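Local coordinates for magnesium transporter, putative (PDB 3KXR), which probably moves magnesium or related cations across the membrane, and is represented by its cytosolic part, a CBS-domain pair together with part of the MgtE N domain, at the interface of chains A and B. Sequence-based numbering; all coordinates share one arbitrary frame. Chains: chain A/B, Magnesium transporter, putative.

Contacts 1 and 2 are neighbouring patches of one interface between two copies of the same chain, their C-alpha centres about 10 Å apart. A:Phe10 and B:Gln63 belong to both. In contact 1 the N-terminal segment of chain A lies against loops of chain B, whereas in contact 2 helix 27-36 of chain A meets the start of helix 39-50 of chain B and the loop at B:His62. The copies thus use different elements and are not related by an exact two-fold axis here. The deposited assembly holds three copies, and the structure alone does not show whether this pairing forms in the membrane-bound transporter.

Contact 1: the interface of chains A and B. Residues chain A 7-10; chain B 63-64, 83-85.
The N-terminal loop of chain A, running into the 3-10 helix 10-12, lies against two loops of chain B, one holding B:Gln63 and B:Met64 and the other B:Ile83 to B:Leu85. A:Leu9 is the residue they receive. Its CG stands anti to the backbone N (chi1 177°), which points the isobutyl group at chain B; there CD1 reaches B:Ile83, 3.4 Å from the side-chain methyl CG2, while CD2 sits over the backbone of the selenomethionine B:Met64, 3.5 Å from its N. The leucine and isoleucine side chains cross at about a right angle. The methyl CD1 of B:Leu85 also meets the leucine CB, at 3.9 Å. B:Gln63 serves twice, by its chain and by its amide. Its methylene CG packs on A:Leu9 CB at 3.5 Å and on the ring carbon CE2 of A:Phe10 at 3.8 Å, the amide and ring planes being 52° apart. The amide oxygen OE1 accepts a hydrogen bond from the backbone N of A:Leu9 (3.1 Å), the donor standing well above the carbonyl plane and the bond bent, 141° at the hydrogen. An alanine in place of B:Gln63 would probably leave the A:Leu9 amide without this acceptor and open a gap beside its CB. The patch thus joins the start of chain A's partial MgtE N domain to loops of the first CBS domain of chain B.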
loop_
_atom_site.group_PDB
_atom_site.type_symbol
_atom_site.label_atom_id
_atom_site.label_comp_id
_atom_site.label_asym_id
_atom_site.label_seq_id
_atom_site.Cartn_x
_atom_site.Cartn_y
_atom_site.Cartn_z
ATOM N N ASP A 7 0.260 19.105 2.490
ATOM C CA ASP A 7 0.903 19.534 3.758
ATOM C C ASP A 7 0.758 18.448 4.851
ATOM O O ASP A 7 0.305 18.754 5.955
ATOM C CB ASP A 7 0.289 20.878 4.211
ATOM N N LEU A 8 1.161 17.199 4.565
ATOM C CA LEU A 8 0.806 16.024 5.422
ATOM C C LEU A 8 1.863 15.727 6.477
ATOM O O LEU A 8 3.034 16.045 6.300
ATOM C CB LEU A 8 0.548 14.731 4.593
ATOM C CG LEU A 8 -0.898 14.292 4.229
ATOM C CD1 LEU A 8 -1.268 14.642 2.781
ATOM C CD2 LEU A 8 -1.136 12.786 4.461
ATOM N N LEU A 9 1.430 15.069 7.552
ATOM C CA LEU A 9 2.263 14.802 8.739
ATOM C C LEU A 9 3.228 13.634 8.582
ATOM O O LEU A 9 4.436 13.749 8.826
ATOM C CB LEU A 9 1.375 14.500 9.961
ATOM C CG LEU A 9 2.080 14.131 11.284
ATOM C CD1 LEU A 9 2.992 15.253 11.703
ATOM C CD2 LEU A 9 1.114 13.783 12.423
ATOM N N PHE A 10 2.674 12.488 8.225
ATOM C CA PHE A 10 3.477 11.289 8.131
ATOM C C PHE A 10 4.416 11.419 6.923
ATOM O O PHE A 10 5.504 10.859 6.934
ATOM C CB PHE A 10 2.588 10.034 8.123
ATOM C CG PHE A 10 1.620 9.959 9.326
ATOM C CD1 PHE A 10 2.066 9.527 10.593
ATOM C CD2 PHE A 10 0.263 10.349 9.198
ATOM C CE1 PHE A 10 1.173 9.459 11.717
ATOM C CE2 PHE A 10 -0.643 10.297 10.320
ATOM C CZ PHE A 10 -0.183 9.851 11.572
ATOM N N GLN B 63 -4.046 12.536 12.484
ATOM C CA GLN B 63 -2.860 13.419 12.462
ATOM C C GLN B 63 -2.772 14.313 13.672
ATOM O O GLN B 63 -3.602 15.189 13.869
ATOM C CB GLN B 63 -2.881 14.329 11.221
ATOM C CG GLN B 63 -2.017 13.819 10.142
ATOM C CD GLN B 63 -2.282 14.412 8.789
ATOM O OE1 GLN B 63 -1.528 15.271 8.325
ATOM N NE2 GLN B 63 -3.310 13.905 8.109
HETATM N N MSE B 64 -1.751 14.121 14.474
HETATM C CA MSE B 64 -1.639 14.886 15.678
HETATM C C MSE B 64 -0.268 14.771 16.289
HETATM O O MSE B 64 0.487 13.877 16.007
HETATM C CB MSE B 64 -2.672 14.386 16.685
HETATM C CG MSE B 64 -2.471 12.936 17.045
HETATM SE SE MSE B 64 -3.791 12.268 18.322
HETATM C CE MSE B 64 -3.579 10.302 18.034
ATOM N N ILE B 83 7.596 19.824 12.777
ATOM C CA ILE B 83 6.373 19.439 12.080
ATOM C C ILE B 83 5.528 20.658 11.895
ATOM O O ILE B 83 5.386 21.455 12.818
ATOM C CB ILE B 83 5.529 18.453 12.924
ATOM C CG1 ILE B 83 6.117 17.052 12.857
ATOM C CG2 ILE B 83 4.167 18.377 12.416
ATOM C CD1 ILE B 83 6.709 16.678 11.475
ATOM N N GLU B 84 4.976 20.800 10.701
ATOM C CA GLU B 84 4.016 21.835 10.418
ATOM C C GLU B 84 2.670 21.139 10.322
ATOM O O GLU B 84 2.507 20.186 9.594
ATOM C CB GLU B 84 4.378 22.520 9.124
ATOM C CG GLU B 84 4.183 24.025 9.146
ATOM C CD GLU B 84 4.647 24.647 7.871
ATOM O OE1 GLU B 84 5.134 23.906 6.975
ATOM O OE2 GLU B 84 4.536 25.887 7.759
ATOM N N LEU B 85 1.711 21.585 11.109
ATOM C CA LEU B 85 0.413 20.961 11.145
ATOM C C LEU B 85 -0.667 22.015 11.333
ATOM O O LEU B 85 -0.503 22.958 12.115
ATOM C CB LEU B 85 0.387 20.024 12.311
ATOM C CG LEU B 85 -0.514 18.838 12.196
ATOM C CD1 LEU B 85 0.054 17.977 11.101
ATOM C CD2 LEU B 85 -0.493 18.135 13.564
#

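Contact 2: the interface of chains A and B. Residues chain A 10, 32, 35-36; chain B 39-40, 43, 62-63.
A:Gln36, the last residue of helix 27-36, meets B:Arg40 and B:Gln43 on helix 39-50 of the other copy, a helix-to-helix contact between segments of the MgtE N domain, the cytosolic family module that accompanies the CBS pair. The closer-packed part lies where this helix end meets the first turn of its partner. The methyl CB of A:Ala35 rests against the carboxylate carbon CD of B:Glu39, 3.7 Å away. B:Glu39 bends at chi2 (61°), which brings its carboxylate back over that methyl, and its CB lies 3.6 Å from the backbone O of A:Ala35. The A:Gln36 amide crosses the end of B:Gln43 at about a right angle, the two amide planes 81° apart. The link between them, from B:Gln43 NE2 to A:Gln36 OE1 at 3.4 Å, is a weak hydrogen bond. The stem of B:Arg40, whose side chain is incompletely modelled, passes obliquely by the A:Gln36 amide. Toward B:His62 the contact is looser, made of scattered approaches by one long side chain. A:Arg32 CD lies 3.9 Å from B:His62 CB, and the bend at chi3 (-37°) swings NE and the guanidinium past the histidine. The guanidinium and imidazole planes are nearly parallel, but the groups are displaced and not stacked. NH2 comes within 3.3 Å of the backbone O of B:His62, not counted as a hydrogen bond, though the guanidinium may be attracted to this carbonyl.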
loop_
_atom_site.group_PDB
_atom_site.type_symbol
_atom_site.label_atom_id
_atom_site.label_comp_id
_atom_site.label_asym_id
_atom_site.label_seq_id
_atom_site.Cartn_x
_atom_site.Cartn_y
_atom_site.Cartn_z
ATOM N N PHE A 10 2.674 12.488 8.225
ATOM C CA PHE A 10 3.477 11.289 8.131
ATOM C C PHE A 10 4.416 11.419 6.923
ATOM O O PHE A 10 5.504 10.859 6.934
ATOM C CB PHE A 10 2.588 10.034 8.123
ATOM C CG PHE A 10 1.620 9.959 9.326
ATOM C CD1 PHE A 10 2.066 9.527 10.593
ATOM C CD2 PHE A 10 0.263 10.349 9.198
ATOM C CE1 PHE A 10 1.173 9.459 11.717
ATOM C CE2 PHE A 10 -0.643 10.297 10.320
ATOM C CZ PHE A 10 -0.183 9.851 11.572
ATOM N N ARG A 32 0.658 3.822 12.256
ATOM C CA ARG A 32 -0.078 4.612 11.273
ATOM C C ARG A 32 0.927 5.266 10.322
ATOM O O ARG A 32 0.691 5.349 9.120
ATOM C CB ARG A 32 -0.986 5.659 11.932
ATOM C CG ARG A 32 -2.266 5.055 12.579
ATOM C CD ARG A 32 -3.300 6.135 13.056
ATOM N NE ARG A 32 -2.583 7.300 13.601
ATOM C CZ ARG A 32 -2.308 7.518 14.898
ATOM N NH1 ARG A 32 -2.698 6.650 15.837
ATOM N NH2 ARG A 32 -1.637 8.620 15.260
ATOM N N ALA A 35 2.150 2.572 7.821
ATOM C CA ALA A 35 1.093 2.307 6.849
ATOM C C ALA A 35 0.987 3.402 5.798
ATOM O O ALA A 35 0.591 3.147 4.671
ATOM C CB ALA A 35 -0.215 2.137 7.543
ATOM N N GLN A 36 1.373 4.621 6.141
ATOM C CA GLN A 36 1.196 5.722 5.204
ATOM C C GLN A 36 2.416 5.919 4.331
ATOM O O GLN A 36 2.365 6.624 3.351
ATOM C CB GLN A 36 0.849 7.009 5.950
ATOM C CG GLN A 36 -0.418 7.714 5.473
ATOM C CD GLN A 36 -1.133 8.461 6.616
ATOM O OE1 GLN A 36 -1.331 7.899 7.707
ATOM N NE2 GLN A 36 -1.522 9.726 6.366
ATOM N N GLU B 39 -3.951 4.975 2.367
ATOM C CA GLU B 39 -4.133 4.619 3.755
ATOM C C GLU B 39 -5.017 5.652 4.476
ATOM O O GLU B 39 -5.822 5.267 5.319
ATOM C CB GLU B 39 -2.780 4.470 4.452
ATOM C CG GLU B 39 -2.866 4.126 5.938
ATOM C CD GLU B 39 -3.574 2.798 6.219
ATOM O OE1 GLU B 39 -3.598 1.922 5.328
ATOM O OE2 GLU B 39 -4.097 2.632 7.337
ATOM N N ARG B 40 -4.882 6.939 4.131
ATOM C CA ARG B 40 -5.714 8.007 4.726
ATOM C C ARG B 40 -7.177 7.742 4.416
ATOM O O ARG B 40 -8.036 7.921 5.263
ATOM C CB ARG B 40 -5.351 9.417 4.198
ATOM C CG ARG B 40 -4.319 10.216 5.006
ATOM C CD ARG B 40 -4.630 11.748 5.067
ATOM N N GLN B 43 -8.493 4.930 6.441
ATOM C CA GLN B 43 -8.707 5.360 7.828
ATOM C C GLN B 43 -10.084 6.030 7.951
ATOM O O GLN B 43 -10.823 5.784 8.900
ATOM C CB GLN B 43 -7.585 6.295 8.308
ATOM C CG GLN B 43 -6.212 5.612 8.597
ATOM C CD GLN B 43 -4.996 6.607 8.857
ATOM O OE1 GLN B 43 -5.149 7.844 8.926
ATOM N NE2 GLN B 43 -3.797 6.030 9.021
ATOM N N HIS B 62 -6.545 11.555 12.556
ATOM C CA HIS B 62 -5.536 10.780 13.263
ATOM C C HIS B 62 -4.221 11.542 13.355
ATOM O O HIS B 62 -3.387 11.206 14.186
ATOM C CB HIS B 62 -5.270 9.437 12.582
ATOM C CG HIS B 62 -6.410 8.453 12.664
ATOM N ND1 HIS B 62 -6.910 7.969 13.861
ATOM C CD2 HIS B 62 -7.124 7.835 11.683
ATOM C CE1 HIS B 62 -7.885 7.107 13.613
ATOM N NE2 HIS B 62 -8.040 7.014 12.300
ATOM N N GLN B 63 -4.046 12.536 12.484
ATOM C CA GLN B 63 -2.860 13.419 12.462
ATOM C C GLN B 63 -2.772 14.313 13.672
ATOM O O GLN B 63 -3.602 15.189 13.869
ATOM C CB GLN B 63 -2.881 14.329 11.221
ATOM C CG GLN B 63 -2.017 13.819 10.142
ATOM C CD GLN B 63 -2.282 14.412 8.789
ATOM O OE1 GLN B 63 -1.528 15.271 8.325
ATOM N NE2 GLN B 63 -3.310 13.905 8.109
#